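Local coordinates for protein nucleocapsid (Crimean-congo hemorrhagic fever virus, PDB 4AKL) that binds single- and double-stranded RNA, probably takes part in packaging the viral genome, and probably acts as a sequence-non-specific DNA endonuclease, at residues D28-S33 and L414-T418; P76-C80 and S464-N468; A70-P76 and H409-N415; V40-D44 and R428-L433. All blocks are in the same frame, centred on the assembly; numbering follows the deposited sequence.

Contact 1: residues D28-S33 and L414-T418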
loop_
_atom_site.group_PDB
_atom_site.type_symbol
_atom_site.label_atom_id
_atom_site.label_comp_id
_atom_site.label_asym_id
_atom_site.label_seq_id
_atom_site.Cartn_x
_atom_site.Cartn_y
_atom_site.Cartn_z
ATOM N N ASP A 28 6.991 18.229 18.764
ATOM C CA ASP A 28 7.223 16.841 18.391
ATOM C C ASP A 28 7.398 15.947 19.610
ATOM O O ASP A 28 8.032 14.893 19.541
ATOM C CB ASP A 28 8.428 16.758 17.430
ATOM C CG ASP A 28 9.765 17.050 18.093
ATOM O OD1 ASP A 28 9.845 17.580 19.246
ATOM O OD2 ASP A 28 10.750 16.733 17.419
ATOM N N THR A 29 6.824 16.385 20.727
ATOM C CA THR A 29 6.851 15.634 21.977
ATOM C C THR A 29 6.283 14.231 21.752
ATOM O O THR A 29 6.882 13.231 22.164
ATOM C CB THR A 29 5.985 16.325 23.067
ATOM O OG1 THR A 29 6.158 17.746 22.989
ATOM C CG2 THR A 29 6.365 15.840 24.460
ATOM N N TYR A 30 5.124 14.169 21.102
ATOM C CA TYR A 30 4.404 12.885 20.915
ATOM C C TYR A 30 4.319 12.431 19.494
ATOM O O TYR A 30 3.703 11.400 19.241
ATOM C CB TYR A 30 2.975 12.977 21.504
ATOM C CG TYR A 30 3.002 13.368 22.954
ATOM C CD1 TYR A 30 3.456 12.473 23.912
ATOM C CD2 TYR A 30 2.603 14.624 23.363
ATOM C CE1 TYR A 30 3.499 12.806 25.238
ATOM C CE2 TYR A 30 2.650 14.985 24.719
ATOM C CZ TYR A 30 3.093 14.072 25.641
ATOM O OH TYR A 30 3.140 14.416 26.977
ATOM N N THR A 31 4.926 13.178 18.567
ATOM C CA THR A 31 4.862 12.864 17.158
ATOM C C THR A 31 6.234 12.824 16.550
ATOM O O THR A 31 7.099 13.544 16.993
ATOM C CB THR A 31 4.046 13.892 16.392
ATOM O OG1 THR A 31 4.534 15.201 16.664
ATOM C CG2 THR A 31 2.587 13.833 16.794
ATOM N N ASN A 32 6.411 11.981 15.530
ATOM C CA ASN A 32 7.690 11.831 14.804
ATOM C C ASN A 32 8.014 13.073 14.043
ATOM O O ASN A 32 9.127 13.575 14.093
ATOM C CB ASN A 32 7.666 10.650 13.831
ATOM C CG ASN A 32 7.481 9.308 14.536
ATOM O OD1 ASN A 32 7.990 9.105 15.642
ATOM N ND2 ASN A 32 6.761 8.397 13.895
ATOM N N SER A 33 7.019 13.584 13.346
ATOM C CA SER A 33 7.186 14.809 12.618
ATOM C C SER A 33 6.456 15.891 13.426
ATOM O O SER A 33 5.478 15.612 14.073
ATOM C CB SER A 33 6.665 14.590 11.190
ATOM O OG SER A 33 6.977 15.636 10.337
ATOM N N LEU A 414 -0.009 7.297 12.329
ATOM C CA LEU A 414 1.320 6.781 12.075
ATOM C C LEU A 414 2.422 7.819 12.380
ATOM O O LEU A 414 3.574 7.461 12.460
ATOM C CB LEU A 414 1.436 6.323 10.612
ATOM C CG LEU A 414 0.612 5.088 10.279
ATOM C CD1 LEU A 414 0.719 4.781 8.808
ATOM C CD2 LEU A 414 1.030 3.882 11.139
ATOM N N ASN A 415 2.040 9.089 12.510
ATOM C CA ASN A 415 2.919 10.142 13.036
ATOM C C ASN A 415 3.062 10.105 14.577
ATOM O O ASN A 415 3.917 10.795 15.122
ATOM C CB ASN A 415 2.421 11.519 12.595
ATOM C CG ASN A 415 3.447 12.604 12.801
ATOM O OD1 ASN A 415 4.668 12.369 12.648
ATOM N ND2 ASN A 415 2.985 13.785 13.164
ATOM N N LEU A 416 2.232 9.317 15.281
ATOM C CA LEU A 416 2.375 9.195 16.745
ATOM C C LEU A 416 3.593 8.340 17.021
ATOM O O LEU A 416 3.768 7.312 16.345
ATOM C CB LEU A 416 1.159 8.566 17.421
ATOM C CG LEU A 416 -0.058 9.472 17.616
ATOM C CD1 LEU A 416 -1.275 8.636 17.969
ATOM C CD2 LEU A 416 0.187 10.588 18.677
ATOM N N ARG A 417 4.411 8.749 18.013
ATOM C CA ARG A 417 5.671 8.038 18.320
ATOM C C ARG A 417 5.411 6.624 18.778
ATOM O O ARG A 417 4.349 6.327 19.324
ATOM C CB ARG A 417 6.519 8.779 19.402
ATOM C CG ARG A 417 7.132 10.092 18.922
ATOM C CD ARG A 417 7.951 10.803 19.987
ATOM N NE ARG A 417 8.553 12.048 19.467
ATOM C CZ ARG A 417 9.672 12.128 18.722
ATOM N NH1 ARG A 417 10.383 11.036 18.379
ATOM N NH2 ARG A 417 10.092 13.332 18.304
ATOM N N THR A 418 6.385 5.759 18.541
ATOM C CA THR A 418 6.343 4.390 19.001
ATOM C C THR A 418 7.375 4.098 20.097
ATOM O O THR A 418 7.392 3.000 20.618
ATOM C CB THR A 418 6.566 3.396 17.830
ATOM O OG1 THR A 418 7.814 3.670 17.183
ATOM C CG2 THR A 418 5.382 3.488 16.788
#
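Start at Leu414, near the end of a 3-10 segment. Its side chain leaves this contact for helix 450-460, and the first real bonding comes at Asn415. The Asn415 backbone O accepts a hydrogen bond from Asn32 N at 2.8 Å and also draws Thr31 CA to 3.1 Å in a CA-H...O contact. With chi1 in the t well, the same residue lays its amide along Ser33: Ser33 N gives to Asn415 OD1 at 2.7 Å, and Asn415 ND2 gives to Ser33 O at 3.2 Å. The carboxamide thus does for Ser33 what a further peptide group would, and ND2 also reaches Cys74 O. Leu416 faces Thr31 across the backbones, CA to CA 4.5 Å, while its side chain also touches Cys426 and Thr429 of helix 425-440. Next, Arg417 N donates to Tyr30 O at 3.0 Å. The long Arg417 side chain runs back along the loop so that NE and NH2 both bond Asp28 O, each at 2.9 Å, with a longer salt bridge from NH2 to Asp28 OD2 at 3.6 Å; Thr31 O and Asn32 CA lie over one guanidinium face. The two bonds flanking Thr31 and Leu416 make them a non-hydrogen-bonded antiparallel pair: an isolated beta bridge between two loops, one from the N-terminal, one from the C-terminal part of the chain, in a protein whose regular structure is almost all helix.

Contact 2: residues P76-C80 and S464-N468; sequences PIYEC and SPFQN
A tight turn within residues 464-468, in the C-terminal part of the chain, is set against the first turn of helix 77-83 in a buried contact held mainly by one aromatic ring. Build Pro76 as the N-cap residue (phi/psi -77/92), its O accepting from Cys80 N at 3.0 Å, and continue with helical angles through Cys80. Opposite, Ser464 to Gln467 form a type I beta turn, with Pro465 at -66/-16 and Phe466 at -95/5. Ser464, chi1 t, folds OG back to accept from Phe466 N at 3.0 Å, an ST turn. The closest CA pairs are Glu79-Phe466 at 7.3 Å and Pro76-Ser464 at 7.7 Å. Phe466 (chi1 -59°, chi2 -78°) points toward the helix: CD2 lies 3.5 Å from Glu79 CB, CE2 4.2 Å from Pro76 CG, and Glu79 O over one ring face. Cys80, chi1 m, puts SG 3.7 Å from Phe466 CE2, at the ring edge. Pro465 CD adds a 4.1 Å contact to Pro76 CG. A water links Ser464 OG (2.6 Å) to OE1 of Glu79 (chi1 m, chi2 p; 3.1 Å, weak); OE1 is also bonded to Ser33. The result is an edge-on Cys sulfur-aromatic contact joining a helix N-terminus to a beta turn.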
loop_
_atom_site.group_PDB
_atom_site.type_symbol
_atom_site.label_atom_id
_atom_site.label_comp_id
_atom_site.label_asym_id
_atom_site.label_seq_id
_atom_site.Cartn_x
_atom_site.Cartn_y
_atom_site.Cartn_z
ATOM N N PRO A 76 1.386 15.132 10.396
ATOM C CA PRO A 76 2.784 15.474 10.123
ATOM C C PRO A 76 2.798 16.606 9.158
ATOM O O PRO A 76 2.776 16.404 7.926
ATOM C CB PRO A 76 3.361 14.191 9.538
ATOM C CG PRO A 76 2.271 13.550 8.940
ATOM C CD PRO A 76 1.027 13.881 9.733
ATOM N N ILE A 77 2.826 17.804 9.718
ATOM C CA ILE A 77 2.703 19.043 8.916
ATOM C C ILE A 77 3.636 19.162 7.732
ATOM O O ILE A 77 3.206 19.529 6.609
ATOM C CB ILE A 77 2.873 20.271 9.766
ATOM C CG1 ILE A 77 1.712 20.359 10.765
ATOM C CG2 ILE A 77 2.866 21.502 8.891
ATOM C CD1 ILE A 77 0.290 20.481 10.103
ATOM N N TYR A 78 4.890 18.836 7.961
ATOM C CA TYR A 78 5.930 19.031 6.932
ATOM C C TYR A 78 5.610 18.203 5.714
ATOM O O TYR A 78 5.603 18.704 4.601
ATOM C CB TYR A 78 7.306 18.631 7.468
ATOM C CG TYR A 78 8.434 18.878 6.502
ATOM C CD1 TYR A 78 9.065 20.087 6.466
ATOM C CD2 TYR A 78 8.864 17.879 5.600
ATOM C CE1 TYR A 78 10.097 20.333 5.596
ATOM C CE2 TYR A 78 9.916 18.124 4.694
ATOM C CZ TYR A 78 10.520 19.344 4.701
ATOM O OH TYR A 78 11.553 19.616 3.842
ATOM N N GLU A 79 5.315 16.936 5.936
ATOM C CA GLU A 79 5.128 16.022 4.816
ATOM C C GLU A 79 3.777 16.234 4.156
ATOM O O GLU A 79 3.698 16.160 2.922
ATOM C CB GLU A 79 5.324 14.579 5.253
ATOM C CG GLU A 79 6.752 14.257 5.595
ATOM C CD GLU A 79 7.235 14.739 6.995
ATOM O OE1 GLU A 79 6.391 15.026 7.873
ATOM O OE2 GLU A 79 8.496 14.814 7.196
ATOM N N CYS A 80 2.731 16.520 4.963
ATOM C CA CYS A 80 1.401 16.843 4.422
ATOM C C CYS A 80 1.501 18.107 3.568
ATOM O O CYS A 80 0.945 18.167 2.463
ATOM C CB CYS A 80 0.375 17.039 5.555
ATOM S SG CYS A 80 -0.007 15.540 6.476
ATOM N N SER A 464 5.430 7.194 9.055
ATOM C CA SER A 464 4.780 8.277 8.373
ATOM C C SER A 464 3.783 7.663 7.406
ATOM O O SER A 464 4.038 6.546 6.880
ATOM C CB SER A 464 5.790 9.102 7.593
ATOM O OG SER A 464 5.185 9.937 6.616
ATOM N N PRO A 465 2.647 8.367 7.166
ATOM C CA PRO A 465 1.724 7.953 6.116
ATOM C C PRO A 465 2.264 8.060 4.687
ATOM O O PRO A 465 1.672 7.455 3.794
ATOM C CB PRO A 465 0.504 8.889 6.291
ATOM C CG PRO A 465 0.952 10.002 7.087
ATOM C CD PRO A 465 2.145 9.537 7.908
ATOM N N PHE A 466 3.381 8.819 4.487
ATOM C CA PHE A 466 3.933 9.064 3.163
ATOM C C PHE A 466 5.047 8.120 2.738
ATOM O O PHE A 466 5.606 8.308 1.690
ATOM C CB PHE A 466 4.369 10.519 3.057
ATOM C CG PHE A 466 3.235 11.433 3.300
ATOM C CD1 PHE A 466 2.314 11.664 2.312
ATOM C CD2 PHE A 466 3.057 12.028 4.539
ATOM C CE1 PHE A 466 1.170 12.512 2.548
ATOM C CE2 PHE A 466 1.945 12.853 4.770
ATOM C CZ PHE A 466 1.000 13.094 3.749
ATOM N N GLN A 467 5.323 7.118 3.551
ATOM C CA GLN A 467 6.232 6.042 3.211
ATOM C C GLN A 467 5.548 4.966 2.421
ATOM O O GLN A 467 4.413 4.671 2.662
ATOM C CB GLN A 467 6.848 5.424 4.484
ATOM C CG GLN A 467 7.965 6.237 5.025
ATOM C CD GLN A 467 8.268 5.990 6.486
ATOM O OE1 GLN A 467 7.443 5.429 7.250
ATOM N NE2 GLN A 467 9.451 6.428 6.902
ATOM N N ASN A 468 6.247 4.397 1.460
ATOM C CA ASN A 468 5.789 3.232 0.692
ATOM C C ASN A 468 6.531 2.080 1.286
ATOM O O ASN A 468 7.779 2.153 1.463
ATOM C CB ASN A 468 6.071 3.433 -0.798
ATOM C CG ASN A 468 5.951 2.128 -1.647
ATOM O OD1 ASN A 468 6.585 1.089 -1.360
ATOM N ND2 ASN A 468 5.169 2.208 -2.709
HETATM O O HOH W 1 5.420 12.135 8.026
#

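Contact 3: residues A70-P76 and H409-N415; sequences ATKFCAP and HTKSILN
An interhelix connection packs here on a 3-10 turn: the last residues of helix 56-71, and the type I beta turn from Thr71 to Cys74, lie buried against 410-415. Ala75 (-62/136) then leads into Pro76, the N-cap of helix 77-83. The 3-10 bonds include Ser412 N to His409 O and Asn415 N to Ser412 O, both 3.0 Å. CA atoms come closest at Ala75-Ser412, 4.9 Å, and Pro76-Asn415, 6.1 Å. Thr71 takes chi1 p, so that CG2 lies 3.8 Å from Ile413 CG1 and 3.7 Å from Thr410 O, while OG1 bonds back to Leu67 O. Ile413 (chi1 m, chi2 t) extends CD1 to 4.4 Å from Ala70 CB. Cys74, chi1 p, sets SG 4.0 Å from Ser412 CB. Ser412, chi1 m, directs OG to a water at 2.6 Å, which also bonds Thr71 O (2.8 Å) and His409 N (3.1 Å). Asn415, chi1 t and chi2 35°, rests CG 3.6 Å from Pro76 CB; its OD1 accepts from Ser33 N, and its ND2 donates to Cys74 O at 2.9 Å.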
loop_
_atom_site.group_PDB
_atom_site.type_symbol
_atom_site.label_atom_id
_atom_site.label_comp_id
_atom_site.label_asym_id
_atom_site.label_seq_id
_atom_site.Cartn_x
_atom_site.Cartn_y
_atom_site.Cartn_z
ATOM N N ALA A 70 -8.656 10.911 18.063
ATOM C CA ALA A 70 -7.384 10.284 17.911
ATOM C C ALA A 70 -6.420 11.022 16.942
ATOM O O ALA A 70 -5.212 10.969 17.132
ATOM C CB ALA A 70 -7.589 8.861 17.431
ATOM N N THR A 71 -6.947 11.690 15.920
ATOM C CA THR A 71 -6.134 12.173 14.850
ATOM C C THR A 71 -6.116 13.683 14.619
ATOM O O THR A 71 -5.312 14.162 13.842
ATOM C CB THR A 71 -6.602 11.530 13.523
ATOM O OG1 THR A 71 -7.955 11.821 13.338
ATOM C CG2 THR A 71 -6.504 10.069 13.570
ATOM N N LYS A 72 -7.007 14.405 15.260
ATOM C CA LYS A 72 -7.212 15.774 14.993
ATOM C C LYS A 72 -5.896 16.612 14.954
ATOM O O LYS A 72 -5.723 17.433 14.067
ATOM C CB LYS A 72 -8.143 16.367 16.097
ATOM C CG LYS A 72 -9.010 17.463 15.663
ATOM C CD LYS A 72 -9.823 18.003 16.877
ATOM C CE LYS A 72 -10.784 19.178 16.538
ATOM N NZ LYS A 72 -10.580 19.899 15.238
ATOM N N PHE A 73 -4.990 16.390 15.909
ATOM C CA PHE A 73 -3.862 17.319 16.107
ATOM C C PHE A 73 -2.488 16.708 15.796
ATOM O O PHE A 73 -1.470 17.334 16.043
ATOM C CB PHE A 73 -3.882 17.909 17.536
ATOM C CG PHE A 73 -5.115 18.747 17.852
ATOM C CD1 PHE A 73 -5.342 19.962 17.200
ATOM C CD2 PHE A 73 -6.027 18.329 18.811
ATOM C CE1 PHE A 73 -6.483 20.752 17.477
ATOM C CE2 PHE A 73 -7.175 19.106 19.112
ATOM C CZ PHE A 73 -7.399 20.320 18.432
ATOM N N CYS A 74 -2.445 15.511 15.210
ATOM C CA CYS A 74 -1.172 14.842 15.049
ATOM C C CYS A 74 -0.784 14.635 13.617
ATOM O O CYS A 74 0.052 13.763 13.345
ATOM C CB CYS A 74 -1.187 13.536 15.835
ATOM S SG CYS A 74 -2.234 12.401 15.211
ATOM N N ALA A 75 -1.357 15.426 12.689
ATOM C CA ALA A 75 -0.914 15.400 11.290
ATOM C C ALA A 75 0.570 15.845 11.202
ATOM O O ALA A 75 0.964 16.780 11.890
ATOM C CB ALA A 75 -1.783 16.288 10.397
ATOM N N PRO A 76 1.386 15.132 10.396
ATOM C CA PRO A 76 2.784 15.474 10.123
ATOM C C PRO A 76 2.798 16.606 9.158
ATOM O O PRO A 76 2.776 16.404 7.926
ATOM C CB PRO A 76 3.361 14.191 9.538
ATOM C CG PRO A 76 2.271 13.550 8.940
ATOM C CD PRO A 76 1.027 13.881 9.733
ATOM N N HIS A 409 -7.538 12.731 10.137
ATOM C CA HIS A 409 -7.613 11.686 9.123
ATOM C C HIS A 409 -6.802 10.487 9.617
ATOM O O HIS A 409 -5.732 10.662 10.192
ATOM C CB HIS A 409 -7.161 12.215 7.766
ATOM C CG HIS A 409 -7.949 13.392 7.334
ATOM N ND1 HIS A 409 -9.163 13.265 6.717
ATOM C CD2 HIS A 409 -7.738 14.731 7.493
ATOM C CE1 HIS A 409 -9.664 14.463 6.481
ATOM N NE2 HIS A 409 -8.818 15.376 6.937
ATOM N N THR A 410 -7.344 9.289 9.383
ATOM C CA THR A 410 -6.863 8.054 9.993
ATOM C C THR A 410 -5.350 7.942 10.097
ATOM O O THR A 410 -4.814 7.865 11.187
ATOM C CB THR A 410 -7.505 6.809 9.315
ATOM O OG1 THR A 410 -8.918 6.947 9.396
ATOM C CG2 THR A 410 -7.140 5.495 9.997
ATOM N N LYS A 411 -4.645 7.968 8.966
ATOM C CA LYS A 411 -3.242 7.627 8.991
ATOM C C LYS A 411 -2.298 8.659 9.681
ATOM O O LYS A 411 -1.071 8.411 9.761
ATOM C CB LYS A 411 -2.807 7.178 7.595
ATOM C CG LYS A 411 -3.218 5.734 7.408
ATOM C CD LYS A 411 -3.019 5.192 6.052
ATOM C CE LYS A 411 -3.501 3.762 6.021
ATOM N NZ LYS A 411 -3.504 3.275 4.657
ATOM N N SER A 412 -2.847 9.780 10.188
ATOM C CA SER A 412 -2.074 10.691 10.964
ATOM C C SER A 412 -1.594 10.009 12.217
ATOM O O SER A 412 -0.597 10.430 12.781
ATOM C CB SER A 412 -2.801 11.962 11.270
ATOM O OG SER A 412 -2.987 12.737 10.102
ATOM N N ILE A 413 -2.313 8.952 12.642
ATOM C CA ILE A 413 -1.873 8.065 13.723
ATOM C C ILE A 413 -0.452 7.544 13.566
ATOM O O ILE A 413 0.243 7.361 14.565
ATOM C CB ILE A 413 -2.890 6.855 13.902
ATOM C CG1 ILE A 413 -4.087 7.310 14.684
ATOM C CG2 ILE A 413 -2.327 5.776 14.721
ATOM C CD1 ILE A 413 -5.348 6.402 14.528
ATOM N N LEU A 414 -0.009 7.297 12.329
ATOM C CA LEU A 414 1.320 6.781 12.075
ATOM C C LEU A 414 2.422 7.819 12.380
ATOM O O LEU A 414 3.574 7.461 12.460
ATOM C CB LEU A 414 1.436 6.323 10.612
ATOM C CG LEU A 414 0.612 5.088 10.279
ATOM C CD1 LEU A 414 0.719 4.781 8.808
ATOM C CD2 LEU A 414 1.030 3.882 11.139
ATOM N N ASN A 415 2.040 9.089 12.510
ATOM C CA ASN A 415 2.919 10.142 13.036
ATOM C C ASN A 415 3.062 10.105 14.577
ATOM O O ASN A 415 3.917 10.795 15.122
ATOM C CB ASN A 415 2.421 11.519 12.595
ATOM C CG ASN A 415 3.447 12.604 12.801
ATOM O OD1 ASN A 415 4.668 12.369 12.648
ATOM N ND2 ASN A 415 2.985 13.785 13.164
HETATM O O HOH W 2 -4.936 14.224 11.089
#

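Contact 4: residues V40-D44 and R428-L433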
loop_
_atom_site.group_PDB
_atom_site.type_symbol
_atom_site.label_atom_id
_atom_site.label_comp_id
_atom_site.label_asym_id
_atom_site.label_seq_id
_atom_site.Cartn_x
_atom_site.Cartn_y
_atom_site.Cartn_z
ATOM N N VAL A 40 -1.261 13.131 24.377
ATOM C CA VAL A 40 -1.789 11.906 23.804
ATOM C C VAL A 40 -3.321 11.926 23.931
ATOM O O VAL A 40 -3.838 12.229 24.984
ATOM C CB VAL A 40 -1.174 10.650 24.483
ATOM C CG1 VAL A 40 -1.767 9.370 23.903
ATOM C CG2 VAL A 40 0.336 10.653 24.334
ATOM N N PRO A 41 -4.049 11.609 22.844
ATOM C CA PRO A 41 -5.478 11.656 22.950
ATOM C C PRO A 41 -6.006 10.569 23.895
ATOM O O PRO A 41 -5.506 9.448 23.918
ATOM C CB PRO A 41 -5.954 11.406 21.512
ATOM C CG PRO A 41 -4.750 11.419 20.659
ATOM C CD PRO A 41 -3.625 11.100 21.525
ATOM N N ASN A 42 -7.006 10.933 24.677
ATOM C CA ASN A 42 -7.608 10.042 25.635
ATOM C C ASN A 42 -8.954 9.668 25.061
ATOM O O ASN A 42 -9.851 10.518 24.952
ATOM C CB ASN A 42 -7.765 10.720 26.983
ATOM C CG ASN A 42 -8.138 9.730 28.101
ATOM O OD1 ASN A 42 -8.786 8.710 27.871
ATOM N ND2 ASN A 42 -7.714 10.038 29.310
ATOM N N LEU A 43 -9.087 8.398 24.696
ATOM C CA LEU A 43 -10.283 7.921 24.046
ATOM C C LEU A 43 -11.151 7.071 24.978
ATOM O O LEU A 43 -12.144 6.504 24.543
ATOM C CB LEU A 43 -9.898 7.134 22.782
ATOM C CG LEU A 43 -8.909 7.768 21.772
ATOM C CD1 LEU A 43 -8.703 6.864 20.545
ATOM C CD2 LEU A 43 -9.364 9.134 21.315
ATOM N N ASP A 44 -10.780 7.003 26.254
ATOM C CA ASP A 44 -11.451 6.173 27.276
ATOM C C ASP A 44 -12.934 6.320 27.239
ATOM O O ASP A 44 -13.656 5.331 27.144
ATOM C CB ASP A 44 -10.982 6.540 28.716
ATOM C CG ASP A 44 -9.617 5.934 29.092
ATOM O OD1 ASP A 44 -9.108 5.087 28.352
ATOM O OD2 ASP A 44 -9.044 6.304 30.152
ATOM N N ARG A 428 -0.725 2.676 21.767
ATOM C CA ARG A 428 -1.839 2.869 22.692
ATOM C C ARG A 428 -3.113 3.296 21.952
ATOM O O ARG A 428 -4.192 2.793 22.255
ATOM C CB ARG A 428 -1.501 3.856 23.781
ATOM C CG ARG A 428 -0.552 3.261 24.801
ATOM C CD ARG A 428 -0.271 4.209 25.921
ATOM N NE ARG A 428 0.863 5.101 25.626
ATOM C CZ ARG A 428 0.854 6.451 25.630
ATOM N NH1 ARG A 428 -0.235 7.175 25.911
ATOM N NH2 ARG A 428 1.968 7.085 25.349
ATOM N N THR A 429 -2.961 4.190 20.988
ATOM C CA THR A 429 -4.080 4.781 20.296
ATOM C C THR A 429 -4.739 3.802 19.299
ATOM O O THR A 429 -5.977 3.797 19.161
ATOM C CB THR A 429 -3.607 6.038 19.575
ATOM O OG1 THR A 429 -2.971 6.904 20.519
ATOM C CG2 THR A 429 -4.782 6.765 18.837
ATOM N N ILE A 430 -3.926 3.002 18.597
ATOM C CA ILE A 430 -4.412 1.924 17.728
ATOM C C ILE A 430 -5.280 0.939 18.504
ATOM O O ILE A 430 -6.346 0.583 18.073
ATOM C CB ILE A 430 -3.235 1.158 17.073
ATOM C CG1 ILE A 430 -2.576 2.010 15.971
ATOM C CG2 ILE A 430 -3.697 -0.160 16.449
ATOM C CD1 ILE A 430 -1.267 1.460 15.348
ATOM N N VAL A 431 -4.781 0.514 19.662
ATOM C CA VAL A 431 -5.442 -0.448 20.557
ATOM C C VAL A 431 -6.777 0.089 21.092
ATOM O O VAL A 431 -7.801 -0.642 21.137
ATOM C CB VAL A 431 -4.483 -0.819 21.759
ATOM C CG1 VAL A 431 -5.224 -1.375 22.905
ATOM C CG2 VAL A 431 -3.409 -1.763 21.285
ATOM N N LYS A 432 -6.766 1.353 21.501
ATOM C CA LYS A 432 -7.947 1.952 22.042
ATOM C C LYS A 432 -8.996 2.029 20.934
ATOM O O LYS A 432 -10.172 1.799 21.221
ATOM C CB LYS A 432 -7.697 3.311 22.700
ATOM C CG LYS A 432 -8.603 3.552 23.938
ATOM C CD LYS A 432 -8.148 2.608 25.106
ATOM C CE LYS A 432 -8.380 3.119 26.473
ATOM N NZ LYS A 432 -9.715 2.853 27.054
ATOM N N LEU A 433 -8.594 2.287 19.680
ATOM C CA LEU A 433 -9.574 2.276 18.574
ATOM C C LEU A 433 -10.145 0.883 18.296
ATOM O O LEU A 433 -11.344 0.746 17.983
ATOM C CB LEU A 433 -9.030 2.825 17.288
ATOM C CG LEU A 433 -8.780 4.314 17.347
ATOM C CD1 LEU A 433 -7.754 4.695 16.295
ATOM C CD2 LEU A 433 -10.083 5.126 17.180
HETATM O O HOH W 3 -4.814 6.992 22.723
#
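One charged pair joins these segments directly: Lys432 NZ sits 2.7 Å from Asp44 OD1, a salt bridge whose hydrogen bond is weak in geometry, and OD1 itself is less surely placed in the model. Lys432 gets there by bending, with chi2 in p, while Asp44 leads away at CB and returns with its carboxylate. The second polar link is a water that donates to Pro41 O at 2.8 Å and to Thr429 OG1 at 2.9 Å; that hydroxyl is also bonded to Pro425 O, one turn back in its helix. Within the loop, Asn42 OD1 accepts from Asp44 N at 3.1 Å, an Asx turn that shapes the chain just ahead of helix 45-52. Packing fills in around these bonds. Leu43 points toward the helix and fits between three residues of it: its CB is 4.0 Å from Lys432 CG, and its CD1 is 4.3 Å from Thr429 CG2 and 4.0 Å from Leu433 CD2. Further back, Val40 CG1 rests 3.3 Å from Arg428 NH1; the guanidinium has its main polar tie in the bond from NE to Asn423 O. Leu43 and Leu433 both touch helix 56-71 as well. This is loop-on-helix packing: an extended connection lies along helix 425-440 and sets Leu43, its buried residue, at the groove between that helix and helix 56-71, on one partly buried flank of a mainly alpha-helical fold.

Along the chain the first segments come in the order 28-33, 40-44, 70-76 and 76-80, and 328 residues pass before 409-415, 414-418, 428-433 and 464-468 answer them. The N- and C-terminal parts therefore build one globular body together. Contact 3 is central: its centre lies about 9, 10 and 12 Å from those of contacts 1, 2 and 4. It shares Leu414 and Asn415 with contact 1 and Pro76 with contact 2, while Ala70 and Ile413 touch contact 4. Contacts 2 and 4 stand apart, centres about 21 Å, at helices 77-83 and 425-440. Ser33 and Glu79, probably hydrogen-bonded, tie contact 1 to contact 2.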